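Local coordinates for cysteine synthase (PDB 6AHI), which makes L-cysteine and acetate from O-acetyl-L-serine and hydrogen sulfide with the help of pyridoxal 5'-phosphate, and also has cystathionine beta-synthase activity, at residues A80-A85 and L90-V95. Sequence-based numbering, arbitrary orientation.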
loop_
_atom_site.group_PDB
_atom_site.type_symbol
_atom_site.label_atom_id
_atom_site.label_comp_id
_atom_site.label_asym_id
_atom_site.label_seq_id
_atom_site.Cartn_x
_atom_site.Cartn_y
_atom_site.Cartn_z
ATOM N N ALA A 80 12.360 -0.819 5.066
ATOM C CA ALA A 80 12.303 -2.245 5.330
ATOM C C ALA A 80 12.998 -2.573 6.649
ATOM O O ALA A 80 12.451 -3.316 7.479
ATOM C CB ALA A 80 12.935 -2.994 4.192
ATOM N N LEU A 81 14.189 -1.993 6.854
ATOM C CA LEU A 81 14.946 -2.295 8.065
ATOM C C LEU A 81 14.230 -1.735 9.294
ATOM O O LEU A 81 14.186 -2.418 10.324
ATOM C CB LEU A 81 16.374 -1.781 7.933
ATOM C CG LEU A 81 17.250 -2.638 7.030
ATOM C CD1 LEU A 81 18.561 -1.924 6.733
ATOM C CD2 LEU A 81 17.510 -3.998 7.660
ATOM N N ALA A 82 13.675 -0.522 9.178
ATOM C CA ALA A 82 12.983 0.108 10.287
ATOM C C ALA A 82 11.749 -0.728 10.668
ATOM O O ALA A 82 11.497 -0.957 11.844
ATOM C CB ALA A 82 12.599 1.525 9.942
ATOM N N LEU A 83 11.026 -1.203 9.653
ATOM C CA LEU A 83 9.791 -1.991 9.879
ATOM C C LEU A 83 10.112 -3.289 10.630
ATOM O O LEU A 83 9.472 -3.604 11.646
ATOM C CB LEU A 83 9.131 -2.245 8.523
ATOM C CG LEU A 83 7.832 -3.044 8.565
ATOM C CD1 LEU A 83 6.829 -2.391 9.466
ATOM C CD2 LEU A 83 7.249 -3.153 7.172
ATOM N N VAL A 84 11.173 -3.981 10.200
ATOM C CA VAL A 84 11.541 -5.269 10.755
ATOM C C VAL A 84 12.158 -5.064 12.149
ATOM O O VAL A 84 11.964 -5.875 13.017
ATOM C CB VAL A 84 12.482 -6.030 9.801
ATOM C CG1 VAL A 84 13.035 -7.302 10.426
ATOM C CG2 VAL A 84 11.797 -6.348 8.482
ATOM N N ALA A 85 12.886 -3.957 12.357
ATOM C CA ALA A 85 13.523 -3.660 13.651
ATOM C C ALA A 85 12.512 -3.588 14.808
ATOM O O ALA A 85 12.851 -3.862 15.966
ATOM C CB ALA A 85 14.289 -2.366 13.545
ATOM N N LEU A 90 14.943 -2.988 17.955
ATOM C CA LEU A 90 16.274 -2.517 17.556
ATOM C C LEU A 90 16.198 -1.046 17.124
ATOM O O LEU A 90 15.323 -0.655 16.363
ATOM C CB LEU A 90 16.798 -3.360 16.392
ATOM C CG LEU A 90 17.042 -4.839 16.671
ATOM C CD1 LEU A 90 17.566 -5.542 15.418
ATOM C CD2 LEU A 90 18.003 -5.020 17.832
ATOM N N LYS A 91 17.194 -0.257 17.531
ATOM C CA LYS A 91 17.399 1.108 16.998
ATOM C C LYS A 91 18.070 1.039 15.615
ATOM O O LYS A 91 18.893 0.157 15.340
ATOM C CB LYS A 91 18.235 1.961 17.964
ATOM C CG LYS A 91 17.533 2.366 19.252
ATOM C CD LYS A 91 16.223 3.097 19.026
ATOM C CE LYS A 91 15.607 3.572 20.317
ATOM N NZ LYS A 91 14.232 4.077 20.124
ATOM N N THR A 92 17.718 2.011 14.766
ATOM C CA THR A 92 18.203 2.126 13.392
ATOM C C THR A 92 18.635 3.575 13.111
ATOM O O THR A 92 18.012 4.515 13.586
ATOM C CB THR A 92 17.132 1.696 12.382
ATOM O OG1 THR A 92 15.978 2.519 12.575
ATOM C CG2 THR A 92 16.738 0.242 12.520
ATOM N N ILE A 93 19.696 3.727 12.308
ATOM C CA ILE A 93 20.154 5.026 11.803
ATOM C C ILE A 93 20.298 4.905 10.283
ATOM O O ILE A 93 20.971 4.003 9.805
ATOM C CB ILE A 93 21.483 5.470 12.473
ATOM C CG1 ILE A 93 21.396 5.492 13.997
ATOM C CG2 ILE A 93 21.912 6.820 11.942
ATOM C CD1 ILE A 93 22.735 5.404 14.693
ATOM N N PHE A 94 19.635 5.789 9.530
ATOM C CA PHE A 94 19.777 5.789 8.081
ATOM C C PHE A 94 20.435 7.100 7.631
ATOM O O PHE A 94 20.108 8.189 8.110
ATOM C CB PHE A 94 18.443 5.490 7.400
ATOM C CG PHE A 94 17.889 4.166 7.847
ATOM C CD1 PHE A 94 18.591 2.995 7.635
ATOM C CD2 PHE A 94 16.688 4.088 8.522
ATOM C CE1 PHE A 94 18.098 1.771 8.060
ATOM C CE2 PHE A 94 16.206 2.869 8.972
ATOM C CZ PHE A 94 16.921 1.718 8.758
ATOM N N VAL A 95 21.405 6.956 6.716
ATOM C CA VAL A 95 22.090 8.090 6.118
ATOM C C VAL A 95 21.577 8.239 4.686
ATOM O O VAL A 95 21.722 7.336 3.864
ATOM C CB VAL A 95 23.617 7.938 6.173
ATOM C CG1 VAL A 95 24.285 9.248 5.781
ATOM C CG2 VAL A 95 24.083 7.480 7.547
#
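The ring of F94 reaches out from its strand and ends against two successive residues of the helix, L81 and A82. Its far atom CZ comes to 3.6 Å from L81 CB, and the two side chains slant across each other, with L81 CD1 lying 4.0 Å from F94 CE1. On the A82 side, CE2 of the ring meets A82 CB at 4.0 Å. The first torsion of F94 (chi1 -58°) sets CG opposite the carbonyl carbon and carries the ring out to the helix.

One turn further along the helix, the methyl of A85 packs against T92 and L90. A85 CB sits 3.5 Å from L90 O, 3.7 Å from T92 CG2 and 3.9 Å from L90 CB. T92 turns its methyl CG2, anti to its own carbonyl carbon, onto A85.

The polar link is in the backbone: L90 N donates to A85 O over 3.0 Å at an N-H...O angle of 158°, joining the backbones of the two segments directly.

Around this buried apolar layer, I54 of helix 48-60 packs on L81 and F58 on L90, while strand 91-97 is hydrogen-bonded to I69 and E71 on one neighbouring strand and to L114 on the other.

Segment 80-85 of the helix and strand residues 91-95 run nearly antiparallel, their axes 8.6 Å apart at closest approach, as the second half of the beta-alpha-beta crossover that starts from strand 68-72, within the four-stranded parallel sheet of the smaller alpha/beta unit of this PLP-dependent enzyme.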